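Local atomic coordinates of laccase (PDB entry 3SQR), a protein that oxidises hydroquinone-type phenols with molecular oxygen at a set of copper centres, reducing the oxygen to water, and probably serves in lignin breakdown. Residues E392-S396 and I453-F459; I461-L467 and D500-G506; H470-A476 and Y509-K515. Numbering follows the deposited sequence.

All three contacts belong to the C-terminal cupredoxin domain of this multicopper oxidase, a sandwich of two mixed beta sheets. Contact 1 (392-396 with 453-459) and contact 3 (470-476 with 509-515) lie in one sheet, where strands 448-455 and 509-515 are neighbours; their centres are about 17 Å apart. Contact 2 (461-467 with 500-506) forms the margin of the facing sheet, its centre about 12 Å from that of contact 1 and about 11 Å from that of contact 3. Along the chain contact 1 closes first; contacts 2 and 3 then interleave, their segments alternating. Leu504, Ala502 and Leu467 pack against Ile453, Phe472 and Phe514, tying the copper-bearing sheet to its partner.

Contact 1 (E392-S396 and I453-F459); sequences EQVSS and IEDLTGF. With NAG (2-acetamido-2-deoxy-beta-D-glucopyranose), chain I.
Residues 392-396 and 453-455 run as parallel strands, short axes 4.6 Å apart at closest and inclined by 31°. Glu392 pairs with Ile453, Gln393 with Glu454 and Val394 with Asp455. The ladder is Glu454 N to Glu392 O (2.9 Å), Val394 N to Glu454 O (2.7 Å) and Leu456 N to Val394 O (2.8 Å). From Leu456 segment 453-459 leaves the strand. Such parallel pairing belongs to the cupredoxin Greek-key sandwich. Asp455 (chi1 t) shapes the exit: its OD1 takes Thr457 N at 2.9 Å in an Asx turn, and Thr457 OG1 takes Phe459 N at 3.1 Å in an ST turn. Val394 CG2 meets Ile453 CD1 at 3.5 Å on their shared face; past the strand end, Val394 CG1 touches Thr457 CG2 at 3.7 Å. On the other face, Gln393 NE2 gives Glu454 OE2 a weak hydrogen bond (3.3 Å), and Gln393 OE1 lies 3.5 Å from C6 of the attached NAG. Water 1 bridges Ser395 OG and Leu456 O; water 2, Ser396 OG and Thr457 O.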
loop_
_atom_site.group_PDB
_atom_site.type_symbol
_atom_site.label_atom_id
_atom_site.label_comp_id
_atom_site.label_asym_id
_atom_site.label_seq_id
_atom_site.Cartn_x
_atom_site.Cartn_y
_atom_site.Cartn_z
ATOM N N GLU A 392 22.009 2.648 -0.967
ATOM C CA GLU A 392 21.616 2.946 -2.306
ATOM C C GLU A 392 21.100 4.385 -2.381
ATOM O O GLU A 392 20.629 4.947 -1.403
ATOM C CB GLU A 392 20.596 1.936 -2.808
ATOM C CG GLU A 392 21.286 0.547 -3.061
ATOM C CD GLU A 392 20.578 -0.276 -4.022
ATOM O OE1 GLU A 392 19.328 -0.386 -3.908
ATOM O OE2 GLU A 392 21.276 -0.864 -4.874
ATOM N N GLN A 393 21.241 4.933 -3.566
ATOM C CA GLN A 393 21.035 6.348 -3.804
ATOM C C GLN A 393 20.113 6.586 -4.948
ATOM O O GLN A 393 20.322 6.121 -6.073
ATOM C CB GLN A 393 22.380 7.042 -4.053
ATOM C CG GLN A 393 23.369 6.781 -2.932
ATOM C CD GLN A 393 24.722 7.391 -3.219
ATOM O OE1 GLN A 393 25.094 7.587 -4.364
ATOM N NE2 GLN A 393 25.435 7.700 -2.196
ATOM N N VAL A 394 19.098 7.382 -4.663
ATOM C CA VAL A 394 18.110 7.737 -5.667
ATOM C C VAL A 394 18.523 9.012 -6.391
ATOM O O VAL A 394 18.818 10.019 -5.785
ATOM C CB VAL A 394 16.732 7.906 -5.049
ATOM C CG1 VAL A 394 15.663 8.145 -6.122
ATOM C CG2 VAL A 394 16.382 6.622 -4.232
ATOM N N SER A 395 18.458 8.923 -7.705
ATOM C CA SER A 395 18.627 10.062 -8.568
ATOM C C SER A 395 17.604 9.991 -9.704
ATOM O O SER A 395 16.666 9.187 -9.640
ATOM C CB SER A 395 20.076 10.115 -9.083
ATOM O OG SER A 395 20.295 11.368 -9.679
ATOM N N SER A 396 17.759 10.844 -10.709
ATOM C CA SER A 396 16.911 10.768 -11.876
ATOM C C SER A 396 17.692 10.934 -13.157
ATOM O O SER A 396 18.834 11.417 -13.146
ATOM C CB SER A 396 15.799 11.801 -11.797
ATOM O OG SER A 396 16.352 13.095 -11.846
ATOM N N ILE A 453 18.408 4.110 1.973
ATOM C CA ILE A 453 18.119 4.647 0.685
ATOM C C ILE A 453 18.148 6.172 0.853
ATOM O O ILE A 453 17.548 6.736 1.763
ATOM C CB ILE A 453 16.774 4.145 0.114
ATOM C CG1 ILE A 453 16.581 4.719 -1.295
ATOM C CG2 ILE A 453 15.619 4.402 1.093
ATOM C CD1 ILE A 453 15.478 4.045 -2.101
ATOM N N GLU A 454 18.948 6.780 0.007
ATOM C CA GLU A 454 19.231 8.200 0.035
ATOM C C GLU A 454 18.578 8.906 -1.091
ATOM O O GLU A 454 18.597 8.456 -2.245
ATOM C CB GLU A 454 20.731 8.428 -0.119
ATOM C CG GLU A 454 21.561 7.815 0.944
ATOM C CD GLU A 454 23.010 8.205 0.726
ATOM O OE1 GLU A 454 23.261 9.421 0.572
ATOM O OE2 GLU A 454 23.851 7.280 0.670
ATOM N N ASP A 455 18.012 10.036 -0.783
ATOM C CA ASP A 455 17.483 10.894 -1.847
ATOM C C ASP A 455 18.561 11.858 -2.315
ATOM O O ASP A 455 18.758 12.866 -1.669
ATOM C CB ASP A 455 16.308 11.712 -1.308
ATOM C CG ASP A 455 15.629 12.592 -2.418
ATOM O OD1 ASP A 455 16.076 12.480 -3.548
ATOM O OD2 ASP A 455 14.706 13.370 -2.124
ATOM N N LEU A 456 19.139 11.614 -3.478
ATOM C CA LEU A 456 20.145 12.500 -4.060
ATOM C C LEU A 456 19.538 13.169 -5.268
ATOM O O LEU A 456 20.262 13.597 -6.150
ATOM C CB LEU A 456 21.419 11.722 -4.463
ATOM C CG LEU A 456 22.184 10.964 -3.356
ATOM C CD1 LEU A 456 23.608 10.573 -3.828
ATOM C CD2 LEU A 456 22.284 11.716 -2.039
ATOM N N THR A 457 18.213 13.210 -5.353
ATOM C CA THR A 457 17.560 13.736 -6.547
ATOM C C THR A 457 17.528 15.245 -6.559
ATOM O O THR A 457 17.314 15.847 -7.618
ATOM C CB THR A 457 16.079 13.284 -6.704
ATOM O OG1 THR A 457 15.329 13.848 -5.630
ATOM C CG2 THR A 457 15.994 11.773 -6.714
ATOM N N GLY A 458 17.618 15.841 -5.373
ATOM C CA GLY A 458 17.471 17.272 -5.245
ATOM C C GLY A 458 16.059 17.779 -5.196
ATOM O O GLY A 458 15.845 18.957 -4.957
ATOM N N PHE A 459 15.058 16.912 -5.395
ATOM C CA PHE A 459 13.682 17.393 -5.538
ATOM C C PHE A 459 12.973 17.487 -4.204
ATOM O O PHE A 459 11.935 18.120 -4.075
ATOM C CB PHE A 459 12.912 16.467 -6.452
ATOM C CG PHE A 459 13.480 16.355 -7.811
ATOM C CD1 PHE A 459 13.765 17.468 -8.585
ATOM C CD2 PHE A 459 13.735 15.096 -8.348
ATOM C CE1 PHE A 459 14.279 17.332 -9.877
ATOM C CE2 PHE A 459 14.269 14.972 -9.630
ATOM C CZ PHE A 459 14.531 16.081 -10.386
HETATM C C1 NAG I . 25.541 2.616 -4.375
HETATM C C2 NAG I . 26.264 1.462 -3.692
HETATM C C3 NAG I . 26.963 1.987 -2.448
HETATM C C4 NAG I . 27.863 3.157 -2.792
HETATM C C5 NAG I . 26.992 4.252 -3.410
HETATM C C6 NAG I . 27.813 5.508 -3.749
HETATM C C7 NAG I . 25.371 -0.835 -3.933
HETATM C C8 NAG I . 24.440 -1.910 -3.425
HETATM N N2 NAG I . 25.385 0.330 -3.306
HETATM O O3 NAG I . 27.710 0.918 -1.939
HETATM O O4 NAG I . 28.432 3.654 -1.600
HETATM O O5 NAG I . 26.463 3.685 -4.599
HETATM O O6 NAG I . 28.810 5.107 -4.663
HETATM O O7 NAG I . 26.074 -1.081 -4.907
HETATM O O HOH W 1 21.853 12.715 -8.053
HETATM O O HOH W 2 17.771 14.052 -9.907
#

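Contact 2 (I461-L467 and D500-G506); sequences IWHPIHL and DVAALPG. With CU (copper (II) ion), chain D.
Two antiparallel strands, 463-467 and 501-504, have short axes 4.2 Å apart at closest and their directions at 139°, a strong twist. His463-Leu504 and Ile465-Ala502 are hydrogen-bonded pairs: His463 N to Leu504 O 3.0 Å, Leu504 N to His463 O 2.7 Å, Ile465 N to Ala502 O 2.7 Å, Ala502 N to Ile465 O 2.8 Å. Pro464-Ala503 and His466-Val501 are non-hydrogen-bonded, which suits a proline without an amide hydrogen. Leu467 N extends the ladder to Asp500 O at 3.1 Å.

Before the strand, Trp462 (chi1 m) lies as a slab over the extended Pro505-Gly506 backbone. In CH-pi contacts, Pro505 CA sits 3.7 Å from the centroid of the indole six-membered ring and Gly506 CA 4.2 Å from that of the five-membered ring; Ala503 CB abuts the edge at Trp462 CE3 (3.8 Å). A CB on Gly506 would fit tightly, 3.0 Å from Ile461 N and 3.2 Å from Trp462 CD1.

This pair forms the margin of a cupredoxin sheet and carries ligands of two copper centres. His463 (chi1 m) binds the type 1 copper through ND1 at 2.0 Å, with Cys526 and His531 completing the site. On its face of the sheet, Ile465 CG1 fits against Leu504 CB (3.8 Å), and Leu504 CD2 reaches His463 CD2 (4.0 Å). The opposite face carries His466 (chi1 t), a ligand in the trinuclear cluster; Val501 fills the notch between Pro464 and His466 across the pair, CG1 3.9 Å from Pro464 CB and CG2 3.8 Å from His466 CB. Asp500 turns its carboxylate to Arg310 and His126.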
loop_
_atom_site.group_PDB
_atom_site.type_symbol
_atom_site.label_atom_id
_atom_site.label_comp_id
_atom_site.label_asym_id
_atom_site.label_seq_id
_atom_site.Cartn_x
_atom_site.Cartn_y
_atom_site.Cartn_z
ATOM N N ILE A 461 11.190 15.402 -2.639
ATOM C CA ILE A 461 9.906 14.673 -2.542
ATOM C C ILE A 461 9.982 13.618 -1.423
ATOM O O ILE A 461 11.003 12.968 -1.288
ATOM C CB ILE A 461 9.537 13.989 -3.844
ATOM C CG1 ILE A 461 9.189 15.033 -4.960
ATOM C CG2 ILE A 461 8.294 13.068 -3.570
ATOM C CD1 ILE A 461 9.371 14.534 -6.401
ATOM N N TRP A 462 8.927 13.465 -0.620
ATOM C CA TRP A 462 8.897 12.382 0.401
ATOM C C TRP A 462 8.274 11.107 -0.196
ATOM O O TRP A 462 7.042 11.062 -0.404
ATOM C CB TRP A 462 8.089 12.842 1.626
ATOM C CG TRP A 462 8.796 13.859 2.426
ATOM C CD1 TRP A 462 9.170 15.100 2.016
ATOM C CD2 TRP A 462 9.225 13.738 3.793
ATOM N NE1 TRP A 462 9.769 15.780 3.050
ATOM C CE2 TRP A 462 9.847 14.953 4.141
ATOM C CE3 TRP A 462 9.137 12.726 4.744
ATOM C CZ2 TRP A 462 10.388 15.185 5.405
ATOM C CZ3 TRP A 462 9.685 12.955 6.031
ATOM C CH2 TRP A 462 10.295 14.176 6.335
ATOM N N HIS A 463 9.118 10.136 -0.565
ATOM C CA HIS A 463 8.735 8.967 -1.353
ATOM C C HIS A 463 8.288 7.844 -0.425
ATOM O O HIS A 463 9.050 7.444 0.453
ATOM C CB HIS A 463 9.885 8.430 -2.223
ATOM C CG HIS A 463 10.465 9.442 -3.158
ATOM N ND1 HIS A 463 10.029 9.585 -4.451
ATOM C CD2 HIS A 463 11.443 10.371 -2.978
ATOM C CE1 HIS A 463 10.694 10.580 -5.036
ATOM N NE2 HIS A 463 11.586 11.040 -4.175
ATOM N N PRO A 464 7.027 7.383 -0.564
ATOM C CA PRO A 464 6.546 6.269 0.283
ATOM C C PRO A 464 7.167 4.952 -0.160
ATOM O O PRO A 464 6.851 4.420 -1.234
ATOM C CB PRO A 464 5.046 6.285 0.047
ATOM C CG PRO A 464 4.918 6.840 -1.397
ATOM C CD PRO A 464 5.981 7.882 -1.482
ATOM N N ILE A 465 8.108 4.456 0.626
ATOM C CA ILE A 465 8.882 3.303 0.144
ATOM C C ILE A 465 8.235 2.075 0.771
ATOM O O ILE A 465 8.042 2.011 2.009
ATOM C CB ILE A 465 10.349 3.390 0.651
ATOM C CG1 ILE A 465 11.001 4.656 0.095
ATOM C CG2 ILE A 465 11.117 2.090 0.319
ATOM C CD1 ILE A 465 11.068 4.683 -1.426
ATOM N N HIS A 466 7.885 1.130 -0.089
ATOM C CA HIS A 466 7.259 -0.107 0.305
ATOM C C HIS A 466 8.259 -1.236 0.084
ATOM O O HIS A 466 8.834 -1.350 -1.010
ATOM C CB HIS A 466 6.048 -0.352 -0.591
ATOM C CG HIS A 466 5.410 -1.687 -0.366
ATOM N ND1 HIS A 466 4.779 -2.411 -1.368
ATOM C CD2 HIS A 466 5.229 -2.375 0.775
ATOM C CE1 HIS A 466 4.330 -3.532 -0.846
ATOM N NE2 HIS A 466 4.587 -3.527 0.450
ATOM N N LEU A 467 8.433 -2.063 1.102
ATOM C CA LEU A 467 9.239 -3.284 1.008
ATOM C C LEU A 467 8.332 -4.501 1.036
ATOM O O LEU A 467 7.530 -4.642 1.912
ATOM C CB LEU A 467 10.180 -3.396 2.219
ATOM C CG LEU A 467 11.004 -4.719 2.318
ATOM C CD1 LEU A 467 11.890 -4.952 1.118
ATOM C CD2 LEU A 467 11.931 -4.737 3.543
ATOM N N ASP A 500 5.490 -1.576 6.893
ATOM C CA ASP A 500 5.944 -1.954 5.526
ATOM C C ASP A 500 5.983 -0.875 4.458
ATOM O O ASP A 500 6.540 -1.078 3.382
ATOM C CB ASP A 500 5.114 -3.177 5.024
ATOM C CG ASP A 500 3.632 -2.895 4.922
ATOM O OD1 ASP A 500 3.285 -2.037 4.088
ATOM O OD2 ASP A 500 2.846 -3.536 5.695
ATOM N N VAL A 501 5.495 0.325 4.801
ATOM C CA VAL A 501 5.647 1.499 3.915
ATOM C C VAL A 501 6.139 2.666 4.765
ATOM O O VAL A 501 5.578 2.974 5.819
ATOM C CB VAL A 501 4.351 1.918 3.191
ATOM C CG1 VAL A 501 4.582 3.172 2.408
ATOM C CG2 VAL A 501 3.840 0.848 2.279
ATOM N N ALA A 502 7.225 3.300 4.367
ATOM C CA ALA A 502 7.746 4.456 5.100
ATOM C C ALA A 502 8.396 5.434 4.141
ATOM O O ALA A 502 8.973 5.062 3.112
ATOM C CB ALA A 502 8.769 3.983 6.166
ATOM N N ALA A 503 8.289 6.690 4.479
ATOM C CA ALA A 503 8.772 7.763 3.648
ATOM C C ALA A 503 10.270 7.845 3.604
ATOM O O ALA A 503 10.923 7.841 4.656
ATOM C CB ALA A 503 8.210 9.111 4.153
ATOM N N LEU A 504 10.799 7.902 2.397
ATOM C CA LEU A 504 12.144 8.437 2.169
ATOM C C LEU A 504 11.998 9.961 2.230
ATOM O O LEU A 504 11.400 10.571 1.349
ATOM C CB LEU A 504 12.675 8.039 0.819
ATOM C CG LEU A 504 13.876 8.789 0.263
ATOM C CD1 LEU A 504 15.055 8.713 1.221
ATOM C CD2 LEU A 504 14.193 8.201 -1.131
ATOM N N PRO A 505 12.565 10.576 3.263
ATOM C CA PRO A 505 12.383 12.045 3.348
ATOM C C PRO A 505 13.009 12.770 2.211
ATOM O O PRO A 505 14.091 12.472 1.847
ATOM C CB PRO A 505 13.103 12.406 4.649
ATOM C CG PRO A 505 12.976 11.142 5.476
ATOM C CD PRO A 505 13.258 10.068 4.450
ATOM N N GLY A 506 12.335 13.812 1.722
ATOM C CA GLY A 506 12.853 14.616 0.673
ATOM C C GLY A 506 14.199 15.197 1.082
ATOM O O GLY A 506 14.315 15.809 2.148
HETATM CU CU CU D . 8.557 8.544 -5.338
#

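Contact 3 (H470-A476 and Y509-K515); sequences HDFFIVA and YLAIAFK
This is a buried, antiparallel strand pairing inside the mixed sheet opposite the copper-bearing one, with strand 509-515 lying between 448-455 and 472-478. The short axes of 472-474 and 509-515 approach to 4.3 Å, with directions at 145°. Phe473 and Ala513 form a hydrogen-bonded pair (Phe473 N to Ala513 O 2.7 Å, Ala513 N to Phe473 O 2.8 Å), followed by the non-hydrogen-bonded pair Ile474-Ile512. The Phe472 ring (chi1 p) carries Ile512 CG2 over its face, 3.7 Å from the centroid, while Ile474 CG2 meets Leu510 CD1 at 4.0 Å. At the Lys515 end, His470 (chi1 m) meets Phe514 obliquely, ring centroids 4.5 Å apart, and its NE2 is hydrogen-bonded to Glu542. Water 3 joins His470 ND1 to Lys515 N. Val475 CG2 and Ala476 CB pack on Ala511 CB at 3.6 and 3.8 Å. Ala511 O receives Val475 N weakly (2.9 Å) and Ala476 N (3.3 Å), and Ala511 N gives to Ala476 O (2.8 Å): a classic beta bulge, at a corner of the cupredoxin sandwich.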
loop_
_atom_site.group_PDB
_atom_site.type_symbol
_atom_site.label_atom_id
_atom_site.label_comp_id
_atom_site.label_asym_id
_atom_site.label_seq_id
_atom_site.Cartn_x
_atom_site.Cartn_y
_atom_site.Cartn_z
ATOM N N HIS A 470 8.543 -8.447 3.982
ATOM C CA HIS A 470 9.045 -8.084 5.288
ATOM C C HIS A 470 8.341 -6.895 5.851
ATOM O O HIS A 470 8.082 -5.929 5.119
ATOM C CB HIS A 470 10.515 -7.651 5.288
ATOM C CG HIS A 470 11.432 -8.680 4.747
ATOM N ND1 HIS A 470 12.096 -9.548 5.565
ATOM C CD2 HIS A 470 11.767 -9.024 3.472
ATOM C CE1 HIS A 470 12.831 -10.363 4.837
ATOM N NE2 HIS A 470 12.650 -10.077 3.566
ATOM N N ASP A 471 8.167 -6.926 7.159
ATOM C CA ASP A 471 8.078 -5.667 7.889
ATOM C C ASP A 471 9.483 -5.178 8.154
ATOM O O ASP A 471 10.352 -5.985 8.483
ATOM C CB ASP A 471 7.438 -5.800 9.235
ATOM C CG ASP A 471 5.939 -6.042 9.171
ATOM O OD1 ASP A 471 5.302 -5.799 8.154
ATOM O OD2 ASP A 471 5.427 -6.430 10.189
ATOM N N PHE A 472 9.715 -3.888 7.972
ATOM C CA PHE A 472 11.031 -3.326 8.281
ATOM C C PHE A 472 10.997 -2.499 9.534
ATOM O O PHE A 472 9.919 -2.114 9.996
ATOM C CB PHE A 472 11.609 -2.565 7.117
ATOM C CG PHE A 472 10.738 -1.463 6.606
ATOM C CD1 PHE A 472 10.404 -0.378 7.400
ATOM C CD2 PHE A 472 10.245 -1.523 5.332
ATOM C CE1 PHE A 472 9.590 0.613 6.884
ATOM C CE2 PHE A 472 9.456 -0.508 4.804
ATOM C CZ PHE A 472 9.123 0.524 5.571
ATOM N N PHE A 473 12.193 -2.209 10.041
ATOM C CA PHE A 473 12.354 -1.389 11.233
ATOM C C PHE A 473 12.921 -0.076 10.770
ATOM O O PHE A 473 13.915 -0.049 10.018
ATOM C CB PHE A 473 13.379 -2.089 12.125
ATOM C CG PHE A 473 12.910 -3.379 12.718
ATOM C CD1 PHE A 473 12.713 -4.520 11.984
ATOM C CD2 PHE A 473 12.674 -3.454 14.085
ATOM C CE1 PHE A 473 12.310 -5.723 12.616
ATOM C CE2 PHE A 473 12.300 -4.632 14.673
ATOM C CZ PHE A 473 12.097 -5.722 13.966
ATOM N N ILE A 474 12.266 1.018 11.132
ATOM C CA ILE A 474 12.738 2.332 10.731
ATOM C C ILE A 474 13.835 2.759 11.716
ATOM O O ILE A 474 13.539 3.329 12.761
ATOM C CB ILE A 474 11.629 3.315 10.718
ATOM C CG1 ILE A 474 10.459 2.822 9.840
ATOM C CG2 ILE A 474 12.165 4.679 10.266
ATOM C CD1 ILE A 474 9.334 3.920 9.663
ATOM N N VAL A 475 15.059 2.396 11.400
ATOM C CA VAL A 475 16.184 2.735 12.289
ATOM C C VAL A 475 16.582 4.231 12.182
ATOM O O VAL A 475 17.120 4.829 13.118
ATOM C CB VAL A 475 17.324 1.769 12.173
ATOM C CG1 VAL A 475 16.737 0.287 12.471
ATOM C CG2 VAL A 475 18.107 1.837 10.878
ATOM N N ALA A 476 16.218 4.842 11.075
ATOM C CA ALA A 476 16.425 6.284 10.864
ATOM C C ALA A 476 15.520 6.755 9.734
ATOM O O ALA A 476 15.401 6.126 8.686
ATOM C CB ALA A 476 17.888 6.566 10.482
ATOM N N TYR A 509 17.379 10.642 4.029
ATOM C CA TYR A 509 17.543 9.192 3.886
ATOM C C TYR A 509 16.629 8.425 4.827
ATOM O O TYR A 509 16.166 8.889 5.853
ATOM C CB TYR A 509 19.024 8.806 4.065
ATOM C CG TYR A 509 19.528 9.047 5.445
ATOM C CD1 TYR A 509 20.101 10.260 5.809
ATOM C CD2 TYR A 509 19.493 8.019 6.405
ATOM C CE1 TYR A 509 20.559 10.463 7.090
ATOM C CE2 TYR A 509 19.945 8.221 7.668
ATOM C CZ TYR A 509 20.485 9.442 8.007
ATOM O OH TYR A 509 20.962 9.582 9.289
ATOM N N LEU A 510 16.361 7.199 4.415
ATOM C CA LEU A 510 15.595 6.274 5.171
ATOM C C LEU A 510 16.463 5.039 5.346
ATOM O O LEU A 510 16.963 4.501 4.366
ATOM C CB LEU A 510 14.334 5.952 4.390
ATOM C CG LEU A 510 13.490 4.817 4.938
ATOM C CD1 LEU A 510 12.852 5.202 6.323
ATOM C CD2 LEU A 510 12.424 4.367 3.913
ATOM N N ALA A 511 16.643 4.660 6.607
ATOM C CA ALA A 511 17.409 3.476 6.941
ATOM C C ALA A 511 16.415 2.499 7.549
ATOM O O ALA A 511 15.857 2.746 8.610
ATOM C CB ALA A 511 18.553 3.831 7.942
ATOM N N ILE A 512 16.203 1.398 6.829
ATOM C CA ILE A 512 15.258 0.363 7.223
ATOM C C ILE A 512 15.988 -0.941 7.403
ATOM O O ILE A 512 16.767 -1.340 6.557
ATOM C CB ILE A 512 14.094 0.210 6.187
ATOM C CG1 ILE A 512 14.589 -0.069 4.796
ATOM C CG2 ILE A 512 13.143 1.421 6.238
ATOM C CD1 ILE A 512 13.476 -0.569 3.860
ATOM N N ALA A 513 15.725 -1.595 8.503
ATOM C CA ALA A 513 16.311 -2.886 8.823
ATOM C C ALA A 513 15.279 -3.991 8.669
ATOM O O ALA A 513 14.101 -3.817 8.989
ATOM C CB ALA A 513 16.819 -2.860 10.282
ATOM N N PHE A 514 15.725 -5.147 8.201
ATOM C CA PHE A 514 14.897 -6.347 8.278
ATOM C C PHE A 514 15.797 -7.567 8.366
ATOM O O PHE A 514 16.990 -7.464 8.127
ATOM C CB PHE A 514 13.959 -6.423 7.074
ATOM C CG PHE A 514 14.654 -6.370 5.748
ATOM C CD1 PHE A 514 14.916 -5.157 5.121
ATOM C CD2 PHE A 514 15.008 -7.551 5.065
ATOM C CE1 PHE A 514 15.542 -5.096 3.963
ATOM C CE2 PHE A 514 15.591 -7.475 3.834
ATOM C CZ PHE A 514 15.840 -6.251 3.270
ATOM N N LYS A 515 15.237 -8.644 8.903
ATOM C CA LYS A 515 15.958 -9.879 9.148
ATOM C C LYS A 515 15.903 -10.774 7.945
ATOM O O LYS A 515 14.876 -10.844 7.215
ATOM C CB LYS A 515 15.341 -10.569 10.347
ATOM C CG LYS A 515 16.244 -11.660 10.895
ATOM C CD LYS A 515 15.767 -12.155 12.173
ATOM C CE LYS A 515 16.726 -13.246 12.656
ATOM N NZ LYS A 515 16.135 -13.887 13.844
HETATM O O HOH W 3 12.189 -9.441 8.533
#